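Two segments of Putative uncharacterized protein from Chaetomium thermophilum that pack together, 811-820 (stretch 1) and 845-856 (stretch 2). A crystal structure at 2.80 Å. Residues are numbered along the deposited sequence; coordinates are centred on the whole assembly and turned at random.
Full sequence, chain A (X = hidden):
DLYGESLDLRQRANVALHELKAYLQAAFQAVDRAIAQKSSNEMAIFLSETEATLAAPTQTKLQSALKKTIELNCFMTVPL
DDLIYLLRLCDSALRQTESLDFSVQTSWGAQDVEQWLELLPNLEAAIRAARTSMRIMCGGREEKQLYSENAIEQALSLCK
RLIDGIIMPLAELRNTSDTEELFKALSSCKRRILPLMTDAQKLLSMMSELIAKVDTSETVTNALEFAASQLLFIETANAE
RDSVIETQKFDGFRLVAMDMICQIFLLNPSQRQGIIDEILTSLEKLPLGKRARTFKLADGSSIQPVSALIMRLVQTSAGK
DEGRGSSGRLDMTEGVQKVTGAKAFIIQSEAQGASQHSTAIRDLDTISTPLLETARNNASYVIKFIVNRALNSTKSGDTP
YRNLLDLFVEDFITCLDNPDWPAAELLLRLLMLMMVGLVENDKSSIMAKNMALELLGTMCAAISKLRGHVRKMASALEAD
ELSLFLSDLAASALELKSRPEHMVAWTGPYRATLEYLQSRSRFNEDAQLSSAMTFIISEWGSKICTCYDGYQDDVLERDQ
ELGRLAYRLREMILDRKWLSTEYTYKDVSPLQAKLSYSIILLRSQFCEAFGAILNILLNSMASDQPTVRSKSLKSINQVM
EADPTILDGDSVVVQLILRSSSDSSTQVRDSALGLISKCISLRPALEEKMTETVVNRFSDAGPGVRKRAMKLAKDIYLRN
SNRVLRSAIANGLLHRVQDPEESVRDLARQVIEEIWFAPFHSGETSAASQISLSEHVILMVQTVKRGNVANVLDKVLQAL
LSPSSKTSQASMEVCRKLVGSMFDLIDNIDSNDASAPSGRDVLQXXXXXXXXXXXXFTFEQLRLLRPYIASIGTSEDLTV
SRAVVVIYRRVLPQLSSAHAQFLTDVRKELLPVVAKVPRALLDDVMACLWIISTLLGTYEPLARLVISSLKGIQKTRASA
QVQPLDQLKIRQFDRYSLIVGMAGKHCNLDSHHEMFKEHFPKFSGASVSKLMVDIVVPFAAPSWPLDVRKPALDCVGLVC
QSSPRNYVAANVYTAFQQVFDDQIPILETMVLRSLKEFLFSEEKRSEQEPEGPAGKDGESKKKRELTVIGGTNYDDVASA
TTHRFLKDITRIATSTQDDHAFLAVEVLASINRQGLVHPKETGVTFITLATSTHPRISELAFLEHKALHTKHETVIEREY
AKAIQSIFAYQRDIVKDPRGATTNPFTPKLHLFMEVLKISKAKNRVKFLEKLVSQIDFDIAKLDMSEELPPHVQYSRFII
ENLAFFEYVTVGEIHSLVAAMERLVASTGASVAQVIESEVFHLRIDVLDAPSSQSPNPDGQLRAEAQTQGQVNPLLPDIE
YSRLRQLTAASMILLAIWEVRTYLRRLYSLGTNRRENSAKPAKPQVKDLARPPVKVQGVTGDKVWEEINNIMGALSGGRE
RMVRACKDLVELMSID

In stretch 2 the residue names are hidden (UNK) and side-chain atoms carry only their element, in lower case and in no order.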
# COMPACT_ATOMS: atom_id res chain seq x y z
N SER A 811 18.03 35.92 -3.71
CA SER A 811 17.93 35.27 -2.40
C SER A 811 18.95 35.81 -1.40
O SER A 811 19.04 35.28 -0.29
CB SER A 811 18.12 33.76 -2.56
OG SER A 811 19.45 33.45 -2.95
N MET A 812 19.71 36.84 -1.76
CA MET A 812 20.69 37.41 -0.85
C MET A 812 20.04 38.36 0.14
O MET A 812 20.23 38.24 1.36
CB MET A 812 21.78 38.13 -1.64
CG MET A 812 22.94 38.66 -0.81
SD MET A 812 24.10 37.38 -0.29
CE MET A 812 25.41 38.38 0.40
N GLU A 813 19.26 39.32 -0.36
CA GLU A 813 18.67 40.33 0.50
C GLU A 813 17.54 39.78 1.36
O GLU A 813 17.18 40.41 2.37
CB GLU A 813 18.18 41.51 -0.34
CG GLU A 813 19.32 42.39 -0.83
CD GLU A 813 18.94 43.25 -2.02
OE1 GLU A 813 17.86 43.87 -1.98
OE2 GLU A 813 19.73 43.31 -2.99
N VAL A 814 16.97 38.62 1.01
CA VAL A 814 16.01 37.98 1.90
C VAL A 814 16.73 37.44 3.13
O VAL A 814 16.20 37.47 4.24
CB VAL A 814 15.23 36.88 1.16
CG1 VAL A 814 16.04 35.59 1.05
CG2 VAL A 814 13.89 36.63 1.84
N CYS A 815 17.95 36.92 2.94
CA CYS A 815 18.78 36.56 4.09
C CYS A 815 19.24 37.79 4.84
O CYS A 815 19.35 37.78 6.07
CB CYS A 815 19.98 35.73 3.63
SG CYS A 815 19.56 34.10 2.98
N ARG A 816 19.51 38.88 4.12
CA ARG A 816 19.89 40.12 4.79
C ARG A 816 18.78 40.60 5.71
O ARG A 816 19.04 41.01 6.85
CB ARG A 816 20.23 41.20 3.76
CG ARG A 816 20.49 42.57 4.37
CD ARG A 816 21.12 43.54 3.38
NE ARG A 816 22.50 43.18 3.06
CZ ARG A 816 22.94 42.74 1.88
NH1 ARG A 816 22.11 42.60 0.85
NH2 ARG A 816 24.22 42.45 1.73
N LYS A 817 17.53 40.54 5.25
CA LYS A 817 16.41 40.98 6.08
C LYS A 817 16.01 39.94 7.11
O LYS A 817 15.40 40.30 8.13
CB LYS A 817 15.21 41.34 5.20
CG LYS A 817 15.44 42.60 4.37
CD LYS A 817 14.14 43.27 3.95
CE LYS A 817 13.53 42.63 2.72
NZ LYS A 817 14.35 42.86 1.50
N LEU A 818 16.32 38.66 6.88
CA LEU A 818 16.17 37.66 7.94
C LEU A 818 17.11 37.96 9.10
O LEU A 818 16.68 38.08 10.25
CB LEU A 818 16.42 36.26 7.38
CG LEU A 818 15.24 35.58 6.68
CD1 LEU A 818 15.72 34.33 5.95
CD2 LEU A 818 14.14 35.22 7.67
N VAL A 819 18.41 38.08 8.80
CA VAL A 819 19.38 38.46 9.83
C VAL A 819 18.94 39.76 10.50
O VAL A 819 18.88 39.85 11.74
CB VAL A 819 20.78 38.60 9.20
CG1 VAL A 819 21.79 39.16 10.21
CG2 VAL A 819 21.25 37.25 8.66
N GLY A 820 18.64 40.78 9.70
CA GLY A 820 18.18 42.04 10.25
C GLY A 820 16.99 41.89 11.17
O GLY A 820 16.84 42.63 12.14
N UNK A 845 21.47 30.70 15.62
CA UNK A 845 21.27 30.72 14.17
C UNK A 845 22.02 31.89 13.53
O UNK A 845 22.58 31.76 12.44
c UNK A 845 19.04 31.86 14.53
c UNK A 845 19.56 30.85 12.31
c UNK A 845 19.77 30.74 13.82
N UNK A 846 22.04 33.05 14.19
CA UNK A 846 22.86 34.15 13.69
C UNK A 846 24.32 33.73 13.57
O UNK A 846 25.02 34.18 12.66
c UNK A 846 21.50 36.24 14.42
c UNK A 846 21.55 36.93 13.06
c UNK A 846 21.40 37.27 15.53
c UNK A 846 22.74 35.36 14.62
N UNK A 847 24.78 32.87 14.48
CA UNK A 847 26.15 32.36 14.44
C UNK A 847 26.44 31.68 13.11
O UNK A 847 27.37 32.04 12.39
s UNK A 847 27.74 29.69 17.18
c UNK A 847 29.47 29.24 17.26
c UNK A 847 27.74 30.84 15.78
c UNK A 847 26.35 31.40 15.61
N UNK A 848 25.63 30.66 12.77
CA UNK A 848 25.85 29.91 11.54
C UNK A 848 25.61 30.78 10.32
O UNK A 848 26.22 30.56 9.26
c UNK A 848 22.58 27.81 11.91
c UNK A 848 25.47 27.67 12.60
c UNK A 848 24.98 28.64 11.53
c UNK A 848 23.50 29.00 11.73
N UNK A 849 24.73 31.78 10.42
CA UNK A 849 24.58 32.73 9.32
C UNK A 849 25.88 33.49 9.08
O UNK A 849 26.36 33.57 7.95
c UNK A 849 20.11 32.12 8.85
c UNK A 849 19.80 32.69 7.63
c UNK A 849 21.28 32.45 9.49
c UNK A 849 23.44 33.70 9.61
c UNK A 849 22.16 33.35 8.92
c UNK A 849 21.85 33.91 7.69
c UNK A 849 20.68 33.58 7.05
N UNK A 850 26.45 34.06 10.14
CA UNK A 850 27.72 34.77 10.01
C UNK A 850 28.80 33.85 9.46
O UNK A 850 29.66 34.28 8.69
c UNK A 850 28.14 35.36 11.35
N UNK A 851 28.78 32.57 9.85
CA UNK A 851 29.72 31.62 9.28
C UNK A 851 29.50 31.45 7.78
O UNK A 851 30.46 31.35 7.01
c UNK A 851 29.61 30.27 10.00
n UNK A 851 33.45 28.26 7.45
c UNK A 851 30.14 29.07 9.22
c UNK A 851 32.07 28.06 7.97
c UNK A 851 31.62 29.20 8.88
N UNK A 852 28.24 31.43 7.35
CA UNK A 852 27.94 31.17 5.95
C UNK A 852 28.30 32.36 5.07
O UNK A 852 28.99 32.22 4.05
c UNK A 852 26.47 30.81 5.78
N UNK A 853 27.85 33.56 5.45
CA UNK A 853 28.08 34.75 4.63
C UNK A 853 28.01 35.97 5.54
O UNK A 853 26.91 36.36 5.96
c UNK A 853 27.23 36.05 2.60
o UNK A 853 29.10 34.97 1.60
c UNK A 853 28.56 36.07 1.88
c UNK A 853 27.06 34.84 3.50
o UNK A 853 29.07 37.17 1.60
N UNK A 854 29.16 36.57 5.83
CA UNK A 854 29.22 37.73 6.71
C UNK A 854 28.74 39.01 6.04
O UNK A 854 28.43 39.98 6.74
c UNK A 854 30.65 37.93 7.21
N UNK A 855 28.68 39.04 4.70
CA UNK A 855 28.20 40.22 4.00
C UNK A 855 26.82 40.66 4.46
O UNK A 855 26.47 41.84 4.29
c UNK A 855 28.18 39.96 2.49
o UNK A 855 27.51 41.00 1.80
N UNK A 856 26.03 39.76 5.04
CA UNK A 856 24.66 40.07 5.42
C UNK A 856 24.59 40.94 6.67
O UNK A 856 23.53 41.52 6.94
c UNK A 856 22.80 38.29 3.45
c UNK A 856 23.88 38.78 5.65
c UNK A 856 23.56 36.40 4.90
c UNK A 856 23.84 37.83 4.45

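Position 845 carries three side-chain carbons, the first bonded to the other two; forking at CB without a longer arm identifies Val845, whose side chain is out of reach of stretch 1. At 846 four carbons fork at the second, the leucine pattern, and one terminal carbon meets a methyl of Val819. The residue is Leu846, and the pair is Val819 CG1 to Leu846 CD2 at 3.6 Å. Position 847 has an unbranched run of two carbons, a sulfur and a carbon, a thioether: Met847, extended with all three chi angles t and out of reach. At 848 four carbons fork at the first, one arm two carbons long, which defines Ile848, also out of reach.

Position 849 has one carbon followed by a ring of six carbons with no further atom, and the ring lies against Cys815 and Val819. This is Phe849. Val819 CG2 approaches Phe849 CD2 at 3.5 Å, obliquely to the ring, whereas Cys815 CB lies at the ring edge, 4.1 Å from Phe849 CE2. The single carbon at 850 gives Ala850, without contact. Four carbons in a row ending in nitrogen mark 851 as Lys851, exposed and out of reach of stretch 1. Position 852, again one carbon, is Ala852.

Three carbons, the third carrying two oxygens, make 853 a carboxylate one methylene longer than aspartate: Glu853. Its phi/psi of -156/107 leaves the helical region, and Met812 CE lies 3.7 Å from Glu853 CG. One carbon at 854 gives Ala854, pointing away. At 855 one carbon bears one oxygen, and that oxygen is near the Met812 methyl; it is Ser855, with Met812 CE to Ser855 OG at 3.6 Å. Finally, 856 has four carbons forked at the second, packed against Met812, Cys815 and Arg816: Leu856.

The contact, burying 499 Å² in all, is mainly apolar. The helix axes run at 145° and approach no closer than 11.1 Å, so side chains bridge the gap between them. Where the chain continues beyond the second helix it comes nearer, with Arg816 CA and Leu856 CA 4.8 Å apart. Leu856 has the largest covered area, and its CD2 sits 3.3 Å from Met812 O, 3.4 Å from Arg816 N and 3.8 Å from Cys815 CB, resting on both backbone and side chain. Val819 extends the apolar surface toward Leu846 and Phe849. Polar support is slight: Arg816 NH2 donates a weak hydrogen bond to Ser855 O (3.5 Å, N-H...O angle 157°), with that oxygen near the guanidinium plane.

Stretch 2 (845-856) VLMIFAKAEASL
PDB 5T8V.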